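Ribose transcriptional regulator (Enterococcus faecium DO, PDB 4RK1) binds ribose in its sugar-binding domain and probably acts as a LacI-family repressor that controls transcription in response to the sugar. Local coordinates at residues G112-G117 against K148-V153; I128-P133 against A142-F147. All blocks are in the same frame, centred on the assembly; numbering follows the deposited sequence.

Contact 1 of 2, residues G112-G117 against K148-V153; sequences GGYLAG and KSALDV
Y114 holds its ring carbon CG anti to the backbone N (chi1 178°), and this swings the ring out of helix 112-117 across the flank of helix 148-153. S149 uses the same torsion for OG (chi1 -175°), which lies obliquely to the Y114 ring. S149 OG stays 4.1 Å from Y114 CD1, so the two only touch. The CD1 and CE1 side of the ring faces A150. Y114 CD1 rests 4.0 Å from A150 CB, and farther out V153 CG2 meets the ring edge near its plane, 4.4 Å from Y114 CE1. A150 provides the closest fit. Its methyl CB points at the first helix and sits 3.7 Å from the carbonyl O of Y114 and 3.8 Å from C of G117. G117 has no side chain, and the A150 methyl lies directly against its backbone; the CA atoms of G117 and A150 are 5.3 Å apart. The helix axes come within 7.8 Å and cross at -43°. No hydrogen bond joins the segments; the helices pack through the A150 methyl against bare backbone and through the Y114 ring laid alongside. Beyond G117, A150 continues onto M118 and L121 of helix 109-122, while L151 packs on L121 and on L161 of strand 161-166.

Contact 2 of 2, residues I128-P133 against A142-F147; sequences IALVYP and ARIEGF. With RIB (alpha-D-ribofuranose), chain K.
This is a buried apolar contact between a strand and the helix that follows it, within the beta-alpha-beta unit of strand 128-133, helix 138-153 and strand 161-166. The two segments run nearly antiparallel, at 165°, as expected for the first half of such a crossover. Alternate strand residues I128, L130 and Y132 face the helix, which answers with I144 and F147. L130 splits its two branches: CD2 meets I144 CG2 at 3.7 Å, while CD1 sits over one face of the F147 ring, 4.2 Å from the centroid, in a CH-pi contact. I128 CG2 comes to the edge of the same ring, 3.6 Å from F147 CZ. I144 CD1 touches Y132 CD2 at 4.1 Å, the side chains crossing at about a right angle. F189 of strand 187-190 also meets the F147 ring. R143 leaves the same helix turn with its chain extended toward the ribose. NH1 and NH2 of R143 both donate to ribose O3, at 2.9 and 2.8 Å, and NH2 makes a weak bond to O2. D109 forms a salt bridge with R143 NE, likely orienting the guanidinium and balancing its charge. Helix 138-153 thus turns apolar side chains to the sheet and one arginine to the sugar.

Overall arrangement
Both contacts use helix 138-153, and their centres lie about 9 Å apart. Contact 2 is nested in the chain loop that contact 1 closes. Contact 1 joins this helix to helix 109-122 and is partly buried, with V153 exposed. Contact 2 lies deeper, between helix and sheet, and its helix also supplies R143 to the ribose pocket. F147 links the two: its CE1 lies 3.2 Å from CA of G117, so one ring packs against both the strand and the neighbouring helix. Across both pairs of segments the packing is without hydrogen bonds. Contact 1 combines close backbones at G117 and A150 with one tyrosine ring; contact 2 relies on branched and aromatic side chains.

Contact 1 of 2, residues G112-G117 against K148-V153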
loop_
_atom_site.group_PDB
_atom_site.type_symbol
_atom_site.label_atom_id
_atom_site.label_comp_id
_atom_site.label_asym_id
_atom_site.label_seq_id
_atom_site.Cartn_x
_atom_site.Cartn_y
_atom_site.Cartn_z
ATOM N N GLY B 112 -5.600 -22.865 3.150
ATOM C CA GLY B 112 -5.881 -21.661 3.915
ATOM C C GLY B 112 -7.363 -21.448 4.184
ATOM O O GLY B 112 -7.751 -21.102 5.295
ATOM N N GLY B 113 -8.197 -21.654 3.171
ATOM C CA GLY B 113 -9.647 -21.541 3.364
ATOM C C GLY B 113 -10.165 -22.595 4.338
ATOM O O GLY B 113 -11.007 -22.327 5.192
ATOM N N TYR B 114 -9.631 -23.800 4.219
ATOM C CA TYR B 114 -9.952 -24.883 5.146
ATOM C C TYR B 114 -9.577 -24.524 6.573
ATOM O O TYR B 114 -10.374 -24.708 7.491
ATOM C CB TYR B 114 -9.225 -26.152 4.718
ATOM C CG TYR B 114 -9.437 -27.342 5.612
ATOM C CD1 TYR B 114 -10.595 -28.109 5.513
ATOM C CD2 TYR B 114 -8.462 -27.732 6.530
ATOM C CE1 TYR B 114 -10.779 -29.227 6.302
ATOM C CE2 TYR B 114 -8.649 -28.849 7.339
ATOM C CZ TYR B 114 -9.806 -29.588 7.212
ATOM O OH TYR B 114 -10.002 -30.694 7.996
ATOM N N LEU B 115 -8.373 -23.991 6.764
ATOM C CA LEU B 115 -7.964 -23.555 8.089
ATOM C C LEU B 115 -8.893 -22.494 8.665
ATOM O O LEU B 115 -9.219 -22.544 9.849
ATOM C CB LEU B 115 -6.525 -23.037 8.089
ATOM C CG LEU B 115 -5.399 -24.063 7.909
ATOM C CD1 LEU B 115 -4.067 -23.330 7.794
ATOM C CD2 LEU B 115 -5.360 -25.070 9.047
ATOM N N ALA B 116 -9.308 -21.529 7.839
ATOM C CA ALA B 116 -10.220 -20.481 8.290
ATOM C C ALA B 116 -11.569 -21.049 8.738
ATOM O O ALA B 116 -12.092 -20.679 9.792
ATOM C CB ALA B 116 -10.423 -19.452 7.195
ATOM N N GLY B 117 -12.121 -21.942 7.924
ATOM C CA GLY B 117 -13.360 -22.619 8.257
ATOM C C GLY B 117 -13.278 -23.424 9.531
ATOM O O GLY B 117 -14.149 -23.306 10.396
ATOM N N LYS B 148 -15.444 -24.442 2.231
ATOM C CA LYS B 148 -16.606 -25.330 2.103
ATOM C C LYS B 148 -16.295 -26.766 2.512
ATOM O O LYS B 148 -17.155 -27.464 3.031
ATOM C CB LYS B 148 -17.158 -25.298 0.680
ATOM C CG LYS B 148 -17.922 -24.023 0.360
ATOM C CD LYS B 148 -18.270 -23.944 -1.117
ATOM C CE LYS B 148 -19.248 -22.812 -1.390
ATOM N NZ LYS B 148 -19.561 -22.677 -2.839
ATOM N N SER B 149 -15.065 -27.206 2.269
ATOM C CA SER B 149 -14.591 -28.505 2.746
ATOM C C SER B 149 -14.649 -28.592 4.273
ATOM O O SER B 149 -15.033 -29.621 4.819
ATOM C CB SER B 149 -13.162 -28.760 2.247
ATOM O OG SER B 149 -12.709 -30.046 2.598
ATOM N N ALA B 150 -14.278 -27.510 4.962
ATOM C CA ALA B 150 -14.416 -27.441 6.412
ATOM C C ALA B 150 -15.881 -27.530 6.844
ATOM O O ALA B 150 -16.205 -28.232 7.794
ATOM C CB ALA B 150 -13.770 -26.173 6.964
ATOM N N LEU B 151 -16.768 -26.835 6.140
ATOM C CA LEU B 151 -18.201 -26.948 6.418
ATOM C C LEU B 151 -18.692 -28.392 6.269
ATOM O O LEU B 151 -19.510 -28.848 7.067
ATOM C CB LEU B 151 -19.021 -26.047 5.493
ATOM C CG LEU B 151 -18.837 -24.538 5.603
ATOM C CD1 LEU B 151 -19.699 -23.857 4.551
ATOM C CD2 LEU B 151 -19.173 -24.030 6.993
ATOM N N ASP B 152 -18.201 -29.093 5.249
ATOM C CA ASP B 152 -18.539 -30.505 5.041
ATOM C C ASP B 152 -18.137 -31.366 6.229
ATOM O O ASP B 152 -18.875 -32.258 6.630
ATOM C CB ASP B 152 -17.855 -31.070 3.788
ATOM C CG ASP B 152 -18.384 -30.471 2.498
ATOM O OD1 ASP B 152 -19.453 -29.821 2.516
ATOM O OD2 ASP B 152 -17.712 -30.662 1.460
ATOM N N VAL B 153 -16.968 -31.105 6.800
ATOM C CA VAL B 153 -16.547 -31.838 7.984
ATOM C C VAL B 153 -17.559 -31.664 9.121
ATOM O O VAL B 153 -17.868 -32.618 9.838
ATOM C CB VAL B 153 -15.136 -31.418 8.434
ATOM C CG1 VAL B 153 -14.795 -31.993 9.805
ATOM C CG2 VAL B 153 -14.112 -31.854 7.395
#

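Contact 2 of 2, residues I128-P133 against A142-F147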
loop_
_atom_site.group_PDB
_atom_site.type_symbol
_atom_site.label_atom_id
_atom_site.label_comp_id
_atom_site.label_asym_id
_atom_site.label_seq_id
_atom_site.Cartn_x
_atom_site.Cartn_y
_atom_site.Cartn_z
ATOM N N ILE B 128 -22.311 -18.560 9.159
ATOM C CA ILE B 128 -21.101 -17.841 8.839
ATOM C C ILE B 128 -21.287 -17.087 7.538
ATOM O O ILE B 128 -21.834 -17.617 6.574
ATOM C CB ILE B 128 -19.917 -18.819 8.710
ATOM C CG1 ILE B 128 -19.607 -19.435 10.083
ATOM C CG2 ILE B 128 -18.696 -18.115 8.121
ATOM C CD1 ILE B 128 -18.629 -20.594 10.033
ATOM N N ALA B 129 -20.798 -15.854 7.522
ATOM C CA ALA B 129 -20.817 -15.012 6.341
ATOM C C ALA B 129 -19.477 -15.090 5.626
ATOM O O ALA B 129 -18.412 -15.121 6.251
ATOM C CB ALA B 129 -21.124 -13.570 6.724
ATOM N N LEU B 130 -19.559 -15.138 4.307
ATOM C CA LEU B 130 -18.409 -15.128 3.429
ATOM C C LEU B 130 -18.390 -13.771 2.742
ATOM O O LEU B 130 -19.331 -13.415 2.043
ATOM C CB LEU B 130 -18.565 -16.246 2.402
ATOM C CG LEU B 130 -17.319 -16.910 1.846
ATOM C CD1 LEU B 130 -16.580 -17.664 2.942
ATOM C CD2 LEU B 130 -17.734 -17.843 0.720
ATOM N N VAL B 131 -17.340 -12.996 2.988
ATOM C CA VAL B 131 -17.167 -11.689 2.359
ATOM C C VAL B 131 -16.068 -11.827 1.320
ATOM O O VAL B 131 -14.903 -12.072 1.652
ATOM C CB VAL B 131 -16.827 -10.599 3.404
ATOM C CG1 VAL B 131 -16.538 -9.262 2.732
ATOM C CG2 VAL B 131 -17.972 -10.441 4.396
ATOM N N TYR B 132 -16.431 -11.689 0.052
ATOM C CA TYR B 132 -15.514 -12.047 -1.028
ATOM C C TYR B 132 -15.769 -11.215 -2.277
ATOM O O TYR B 132 -16.838 -10.644 -2.423
ATOM C CB TYR B 132 -15.670 -13.531 -1.346
ATOM C CG TYR B 132 -17.029 -13.885 -1.891
ATOM C CD1 TYR B 132 -18.112 -14.054 -1.040
ATOM C CD2 TYR B 132 -17.237 -14.036 -3.256
ATOM C CE1 TYR B 132 -19.364 -14.368 -1.529
ATOM C CE2 TYR B 132 -18.491 -14.352 -3.759
ATOM C CZ TYR B 132 -19.551 -14.518 -2.889
ATOM O OH TYR B 132 -20.805 -14.833 -3.369
ATOM N N PRO B 133 -14.784 -11.151 -3.185
ATOM C CA PRO B 133 -14.961 -10.372 -4.402
ATOM C C PRO B 133 -15.909 -11.034 -5.385
ATOM O O PRO B 133 -15.747 -12.205 -5.695
ATOM C CB PRO B 133 -13.555 -10.321 -4.993
ATOM C CG PRO B 133 -12.874 -11.536 -4.466
ATOM C CD PRO B 133 -13.418 -11.705 -3.083
ATOM N N ALA B 142 -10.385 -21.037 -4.834
ATOM C CA ALA B 142 -9.854 -22.198 -4.142
ATOM C C ALA B 142 -9.927 -22.035 -2.622
ATOM O O ALA B 142 -10.149 -23.018 -1.913
ATOM C CB ALA B 142 -8.433 -22.491 -4.590
ATOM N N ARG B 143 -9.756 -20.810 -2.117
ATOM C CA ARG B 143 -9.929 -20.552 -0.679
ATOM C C ARG B 143 -11.360 -20.868 -0.264
ATOM O O ARG B 143 -11.605 -21.472 0.787
ATOM C CB ARG B 143 -9.621 -19.098 -0.310
ATOM C CG ARG B 143 -8.229 -18.642 -0.685
ATOM C CD ARG B 143 -8.012 -17.154 -0.452
ATOM N NE ARG B 143 -6.796 -16.717 -1.131
ATOM C CZ ARG B 143 -6.382 -15.459 -1.219
ATOM N NH1 ARG B 143 -7.082 -14.471 -0.663
ATOM N NH2 ARG B 143 -5.257 -15.194 -1.879
ATOM N N ILE B 144 -12.307 -20.433 -1.081
ATOM C CA ILE B 144 -13.722 -20.638 -0.786
ATOM C C ILE B 144 -14.044 -22.140 -0.776
ATOM O O ILE B 144 -14.750 -22.625 0.113
ATOM C CB ILE B 144 -14.620 -19.850 -1.773
ATOM C CG1 ILE B 144 -14.444 -18.342 -1.551
ATOM C CG2 ILE B 144 -16.083 -20.247 -1.626
ATOM C CD1 ILE B 144 -15.068 -17.472 -2.634
ATOM N N GLU B 145 -13.477 -22.870 -1.731
ATOM C CA GLU B 145 -13.665 -24.314 -1.799
ATOM C C GLU B 145 -13.099 -25.009 -0.560
ATOM O O GLU B 145 -13.730 -25.908 -0.010
ATOM C CB GLU B 145 -13.033 -24.885 -3.071
ATOM C CG GLU B 145 -13.716 -24.446 -4.362
ATOM C CD GLU B 145 -15.166 -24.877 -4.423
ATOM O OE1 GLU B 145 -15.422 -26.084 -4.232
ATOM O OE2 GLU B 145 -16.042 -24.011 -4.648
ATOM N N GLY B 146 -11.928 -24.581 -0.108
ATOM C CA GLY B 146 -11.342 -25.152 1.101
ATOM C C GLY B 146 -12.197 -24.863 2.318
ATOM O O GLY B 146 -12.356 -25.709 3.209
ATOM N N PHE B 147 -12.752 -23.655 2.360
ATOM C CA PHE B 147 -13.668 -23.279 3.423
ATOM C C PHE B 147 -14.921 -24.166 3.417
ATOM O O PHE B 147 -15.400 -24.593 4.472
ATOM C CB PHE B 147 -14.056 -21.818 3.275
ATOM C CG PHE B 147 -14.815 -21.277 4.434
ATOM C CD1 PHE B 147 -14.142 -20.780 5.538
ATOM C CD2 PHE B 147 -16.200 -21.251 4.424
ATOM C CE1 PHE B 147 -14.833 -20.259 6.609
ATOM C CE2 PHE B 147 -16.895 -20.740 5.503
ATOM C CZ PHE B 147 -16.210 -20.253 6.596
HETATM O O5 RIB K . -5.114 -9.425 -0.794
HETATM C C5 RIB K . -5.206 -9.413 -2.224
HETATM C C4 RIB K . -5.546 -10.774 -2.642
HETATM O O4 RIB K . -5.624 -10.866 -4.075
HETATM C C3 RIB K . -4.388 -11.554 -2.038
HETATM O O3 RIB K . -4.983 -12.472 -1.140
HETATM C C2 RIB K . -3.682 -12.133 -3.246
HETATM O O2 RIB K . -3.416 -13.519 -3.116
HETATM C C1 RIB K . -4.522 -11.704 -4.468
HETATM O O1 RIB K . -4.942 -12.798 -5.259
#